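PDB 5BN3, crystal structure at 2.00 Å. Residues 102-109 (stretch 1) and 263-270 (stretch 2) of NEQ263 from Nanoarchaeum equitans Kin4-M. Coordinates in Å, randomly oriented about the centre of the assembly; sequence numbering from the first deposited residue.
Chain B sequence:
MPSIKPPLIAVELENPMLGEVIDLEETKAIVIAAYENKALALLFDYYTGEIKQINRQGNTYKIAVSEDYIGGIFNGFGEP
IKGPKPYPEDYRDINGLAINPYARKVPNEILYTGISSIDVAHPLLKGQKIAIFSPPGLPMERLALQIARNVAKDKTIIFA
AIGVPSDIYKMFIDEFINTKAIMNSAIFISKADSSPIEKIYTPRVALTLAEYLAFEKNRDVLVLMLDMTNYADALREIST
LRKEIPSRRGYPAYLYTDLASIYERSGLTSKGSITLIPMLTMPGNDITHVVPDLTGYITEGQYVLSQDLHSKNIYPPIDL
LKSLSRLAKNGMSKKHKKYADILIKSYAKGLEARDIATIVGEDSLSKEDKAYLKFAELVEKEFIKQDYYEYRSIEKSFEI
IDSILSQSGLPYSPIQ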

ATOM      1  N   TYR B 102       6.224 -29.579  29.689  1.00 36.79           N
ATOM      2  CA  TYR B 102       6.869 -30.664  30.424  1.00 36.60           C
ATOM      3  C   TYR B 102       5.991 -31.910  30.393  1.00 38.99           C
ATOM      4  O   TYR B 102       6.489 -33.034  30.434  1.00 44.82           O
ATOM      5  CB  TYR B 102       7.138 -30.250  31.876  1.00 42.70           C
ATOM      6  CG  TYR B 102       7.790 -31.324  32.726  1.00 44.92           C
ATOM      7  CD1 TYR B 102       9.153 -31.575  32.640  1.00 41.96           C
ATOM      8  CD2 TYR B 102       7.045 -32.077  33.625  1.00 48.48           C
ATOM      9  CE1 TYR B 102       9.754 -32.554  33.417  1.00 43.79           C
ATOM     10  CE2 TYR B 102       7.638 -33.057  34.405  1.00 53.89           C
ATOM     11  CZ  TYR B 102       8.990 -33.290  34.297  1.00 48.85           C
ATOM     12  OH  TYR B 102       9.581 -34.262  35.071  1.00 54.84           O
ATOM     13  N   ALA B 103       4.681 -31.700  30.315  1.00 36.51           N
ATOM     14  CA  ALA B 103       3.720 -32.799  30.343  1.00 43.76           C
ATOM     15  C   ALA B 103       3.453 -33.394  28.962  1.00 43.29           C
ATOM     16  O   ALA B 103       2.830 -34.451  28.851  1.00 39.66           O
ATOM     17  CB  ALA B 103       2.422 -32.341  30.971  1.00 38.28           C
ATOM     18  N   ARG B 104       3.912 -32.716  27.915  1.00 35.58           N
ATOM     19  CA  ARG B 104       3.689 -33.184  26.549  1.00 39.30           C
ATOM     20  C   ARG B 104       4.584 -34.354  26.163  1.00 35.99           C
ATOM     21  O   ARG B 104       5.636 -34.580  26.764  1.00 40.17           O
ATOM     22  CB  ARG B 104       3.930 -32.053  25.543  1.00 35.42           C
ATOM     23  CG  ARG B 104       2.851 -30.986  25.491  1.00 33.61           C
ATOM     24  CD  ARG B 104       3.166 -29.969  24.399  1.00 33.55           C
ATOM     25  NE  ARG B 104       2.158 -28.916  24.304  1.00 33.42           N
ATOM     26  CZ  ARG B 104       1.047 -29.016  23.583  1.00 39.89           C
ATOM     27  NH1 ARG B 104       0.803 -30.124  22.896  1.00 36.68           N
ATOM     28  NH2 ARG B 104       0.178 -28.016  23.549  1.00 35.18           N
ATOM     29  N   LYS B 105       4.144 -35.088  25.147  1.00 34.75           N
ATOM     30  CA  LYS B 105       4.996 -36.027  24.431  1.00 34.92           C
ATOM     31  C   LYS B 105       5.000 -35.614  22.964  1.00 37.79           C
ATOM     32  O   LYS B 105       3.948 -35.301  22.404  1.00 36.05           O
ATOM     33  CB  LYS B 105       4.467 -37.455  24.568  1.00 41.97           C
ATOM     34  CG  LYS B 105       5.206 -38.470  23.707  1.00 58.01           C
ATOM     35  CD  LYS B 105       4.570 -39.847  23.816  1.00 80.18           C
ATOM     36  CE  LYS B 105       5.104 -40.789  22.748  1.00 83.11           C
ATOM     37  NZ  LYS B 105       4.351 -42.075  22.722  1.00 77.54           N
ATOM     38  N   VAL B 106       6.175 -35.594  22.343  1.00 39.43           N
ATOM     39  CA  VAL B 106       6.277 -35.228  20.935  1.00 43.41           C
ATOM     40  C   VAL B 106       5.690 -36.331  20.056  1.00 33.91           C
ATOM     41  O   VAL B 106       6.074 -37.491  20.184  1.00 39.47           O
ATOM     42  CB  VAL B 106       7.737 -34.965  20.524  1.00 46.86           C
ATOM     43  CG1 VAL B 106       7.816 -34.585  19.056  1.00 47.83           C
ATOM     44  CG2 VAL B 106       8.337 -33.865  21.386  1.00 43.65           C
ATOM     45  N   PRO B 107       4.740 -35.968  19.175  1.00 35.20           N
ATOM     46  CA  PRO B 107       4.128 -36.921  18.240  1.00 35.20           C
ATOM     47  C   PRO B 107       5.182 -37.684  17.438  1.00 41.13           C
ATOM     48  O   PRO B 107       6.153 -37.080  16.978  1.00 38.01           O
ATOM     49  CB  PRO B 107       3.303 -36.018  17.321  1.00 43.22           C
ATOM     50  CG  PRO B 107       2.909 -34.873  18.209  1.00 35.31           C
ATOM     51  CD  PRO B 107       4.109 -34.637  19.098  1.00 40.78           C
ATOM     52  N   ASN B 108       4.994 -38.994  17.288  1.00 34.81           N
ATOM     53  CA  ASN B 108       5.977 -39.847  16.624  1.00 40.04           C
ATOM     54  C   ASN B 108       5.328 -41.018  15.894  1.00 37.88           C
ATOM     55  O   ASN B 108       6.020 -41.884  15.354  1.00 46.65           O
ATOM     56  CB  ASN B 108       6.978 -40.390  17.645  1.00 44.31           C
ATOM     57  CG  ASN B 108       6.337 -41.350  18.631  1.00 42.49           C
ATOM     58  OD1 ASN B 108       5.199 -41.149  19.057  1.00 58.49           O
ATOM     59  ND2 ASN B 108       7.060 -42.403  18.991  1.00 70.26           N
ATOM     60  N   GLU B 109       3.999 -41.048  15.891  1.00 34.42           N
ATOM     61  CA  GLU B 109       3.255 -42.148  15.284  1.00 36.33           C
ATOM     62  C   GLU B 109       2.436 -41.673  14.083  1.00 44.59           C
ATOM     63  O   GLU B 109       1.506 -40.877  14.228  1.00 35.31           O
ATOM     64  CB  GLU B 109       2.347 -42.800  16.329  1.00 43.01           C
ATOM     65  CG  GLU B 109       1.532 -43.971  15.819  1.00 48.53           C
ATOM     66  CD  GLU B 109       0.618 -44.553  16.883  1.00 72.97           C
ATOM     67  OE1 GLU B 109       0.836 -44.276  18.085  1.00 68.85           O
ATOM     68  OE2 GLU B 109      -0.322 -45.287  16.517  1.00 75.26           O
ATOM     69  N   TYR B 263      -5.179 -23.339  18.325  1.00 30.37           N
ATOM     70  CA  TYR B 263      -4.360 -24.375  17.690  1.00 31.41           C
ATOM     71  C   TYR B 263      -3.527 -25.191  18.682  1.00 36.92           C
ATOM     72  O   TYR B 263      -3.326 -26.390  18.489  1.00 34.45           O
ATOM     73  CB  TYR B 263      -3.434 -23.756  16.637  1.00 25.88           C
ATOM     74  CG  TYR B 263      -4.130 -23.060  15.487  1.00 28.73           C
ATOM     75  CD1 TYR B 263      -5.404 -23.435  15.079  1.00 32.91           C
ATOM     76  CD2 TYR B 263      -3.503 -22.030  14.801  1.00 32.97           C
ATOM     77  CE1 TYR B 263      -6.029 -22.796  14.020  1.00 37.55           C
ATOM     78  CE2 TYR B 263      -4.121 -21.389  13.745  1.00 29.05           C
ATOM     79  CZ  TYR B 263      -5.380 -21.775  13.360  1.00 33.65           C
ATOM     80  OH  TYR B 263      -5.989 -21.133  12.307  1.00 33.62           O
ATOM     81  N   GLU B 264      -3.040 -24.540  19.735  1.00 31.28           N
ATOM     82  CA  GLU B 264      -2.169 -25.205  20.710  1.00 33.74           C
ATOM     83  C   GLU B 264      -2.928 -26.078  21.706  1.00 35.94           C
ATOM     84  O   GLU B 264      -2.318 -26.758  22.535  1.00 35.74           O
ATOM     85  CB  GLU B 264      -1.300 -24.181  21.449  1.00 35.32           C
ATOM     86  CG  GLU B 264      -0.198 -23.573  20.589  1.00 38.80           C
ATOM     87  CD  GLU B 264       1.004 -24.491  20.428  1.00 63.82           C
ATOM     88  OE1 GLU B 264       1.544 -24.574  19.304  1.00 51.67           O
ATOM     89  OE2 GLU B 264       1.428 -25.114  21.425  1.00 43.83           O
ATOM     90  N   ARG B 265      -4.255 -26.061  21.626  1.00 32.38           N
ATOM     91  CA  ARG B 265      -5.069 -26.980  22.417  1.00 42.53           C
ATOM     92  C   ARG B 265      -5.195 -28.291  21.653  1.00 42.05           C
ATOM     93  O   ARG B 265      -6.290 -28.730  21.293  1.00 47.03           O
ATOM     94  CB  ARG B 265      -6.444 -26.377  22.721  1.00 33.86           C
ATOM     95  CG  ARG B 265      -6.378 -25.157  23.637  1.00 33.68           C
ATOM     96  CD  ARG B 265      -7.744 -24.519  23.829  1.00 37.12           C
ATOM     97  NE  ARG B 265      -8.583 -25.253  24.775  1.00 44.39           N
ATOM     98  CZ  ARG B 265      -9.832 -24.914  25.086  1.00 44.44           C
ATOM     99  NH1 ARG B 265     -10.392 -23.854  24.522  1.00 35.75           N
ATOM    100  NH2 ARG B 265     -10.520 -25.638  25.955  1.00 38.27           N
ATOM    101  N   SER B 266      -4.042 -28.902  21.407  1.00 39.12           N
ATOM    102  CA  SER B 266      -3.934 -30.138  20.655  1.00 38.67           C
ATOM    103  C   SER B 266      -2.672 -30.819  21.140  1.00 38.37           C
ATOM    104  O   SER B 266      -1.924 -30.247  21.936  1.00 40.17           O
ATOM    105  CB  SER B 266      -3.795 -29.831  19.167  1.00 34.91           C
ATOM    106  OG  SER B 266      -2.652 -29.024  18.933  1.00 36.44           O
ATOM    107  N   GLY B 267      -2.420 -32.031  20.663  1.00 32.14           N
ATOM    108  CA  GLY B 267      -1.166 -32.677  20.983  1.00 28.36           C
ATOM    109  C   GLY B 267      -1.277 -34.071  21.556  1.00 31.98           C
ATOM    110  O   GLY B 267      -2.345 -34.692  21.549  1.00 30.82           O
ATOM    111  N   LEU B 268      -0.150 -34.556  22.060  1.00 38.34           N
ATOM    112  CA  LEU B 268      -0.050 -35.918  22.549  1.00 39.16           C
ATOM    113  C   LEU B 268       0.425 -35.932  23.993  1.00 36.74           C
ATOM    114  O   LEU B 268       1.310 -35.164  24.379  1.00 35.64           O
ATOM    115  CB  LEU B 268       0.916 -36.714  21.667  1.00 35.94           C
ATOM    116  CG  LEU B 268       1.230 -38.159  22.047  1.00 39.17           C
ATOM    117  CD1 LEU B 268       0.001 -39.021  21.879  1.00 36.65           C
ATOM    118  CD2 LEU B 268       2.370 -38.688  21.192  1.00 41.67           C
ATOM    119  N   THR B 269      -0.181 -36.805  24.789  1.00 40.10           N
ATOM    120  CA  THR B 269       0.233 -37.016  26.169  1.00 40.00           C
ATOM    121  C   THR B 269       0.266 -38.525  26.395  1.00 50.49           C
ATOM    122  O   THR B 269      -0.053 -39.289  25.484  1.00 41.81           O
ATOM    123  CB  THR B 269      -0.729 -36.315  27.157  1.00 48.46           C
ATOM    124  OG1 THR B 269      -0.078 -36.111  28.416  1.00 83.32           O
ATOM    125  CG2 THR B 269      -1.990 -37.137  27.362  1.00 39.70           C
ATOM    126  N   SER B 270       0.658 -38.966  27.586  1.00 47.53           N
ATOM    127  CA  SER B 270       0.705 -40.397  27.866  1.00 51.92           C
ATOM    128  C   SER B 270      -0.688 -41.029  27.878  1.00 54.76           C
ATOM    129  O   SER B 270      -0.837 -42.225  27.623  1.00 56.60           O
ATOM    130  CB  SER B 270       1.422 -40.666  29.193  1.00 48.56           C
ATOM    131  OG  SER B 270       0.783 -39.994  30.262  1.00 57.37           O
TER
HETATM  132  O   HOH W   1       2.126 -36.838  29.801  1.00 55.60           O
HETATM  133  O   HOH W   2       2.137 -32.887  22.386  1.00 33.62           O
HETATM  134  O   HOH W   3       1.262 -24.840  23.884  1.00 45.20           O

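A protein chain often joins distant segments by letting a long side chain read the carbonyl groups of a turn while a neighbouring apolar residue fills the remaining space. The contact between residues 102-109 and 263-270 of NEQ263 is a compact example. The touching parts run at 86° to each other, and three residues, L268, R104 and K105, cover the most surface.

R104 illustrates the first half of the principle. Its CA-to-CB bond points away from the other stretch, yet the end of the side chain comes nearer: with chi2 and chi3 both t (-177° and 180°), the extended chain carries the guanidinium to the loop around E264 and S266. There it meets backbone oxygens near its own plane, where its N-H bonds can reach them. NH1 of R104 donates to O of S266 at 2.9 Å, with an angle of 159° at the hydrogen, and NH2 of R104 donates to O of E264 at 3.0 Å, a more bent bond at 134°. O of E264 also accepts a weak bond from N of S266 at 3.0 Å, so one carbonyl serves both the turn itself and the arginine.

The acidic side chain of E264 adds charge rather than direction. OE2 of E264 lies 3.8 Å from NH2 of R104, a long salt bridge in which the oxygen sits well out of the guanidinium plane and no N-H points at it. Water 3 bridges the pair from one side, donating to OE2 of E264 at 2.5 Å and accepting a weak bond from NH2 of R104 at 3.4 Å.

G267 leaves room for the guanidinium. Its CA is 3.7 Å from NH1 of R104, and an ideal CB would fall 2.3 Å from that nitrogen, a clash. Its backbone angles, 128/-169, would also jam a CB against the preceding carbonyl oxygen, which by itself calls for glycine.

L268 supplies the apolar half. Its CA-to-CB bond points toward the other stretch, and its side chain packs against K105 and P107. CD2 of L268 is 3.6 Å from CD of K105 and 3.9 Å from CA of P107, while CB of L268 approaches CG of P107 at 4.4 Å. K105, whose CA-to-CB bond also points across the contact, thus contributes the aliphatic part of an extended side chain with all four chi angles t, although the residue as a whole is exposed.

The backbones of these two residues meet as well. N of K105 donates to O of L268 at 2.9 Å and 169°, a nearly straight bond. The complementary connection runs through solvent: water 2 accepts from N of L268 at 2.8 Å and from NH1 of R104 at 3.1 Å, and can donate to O of K105 at 3.0 Å. A further water link, water 1, lies 2.7 Å from both O of A103 and OG1 of T269, donating to the carbonyl. Direct bonds, packing and bridging water thus combine across the crossing segments.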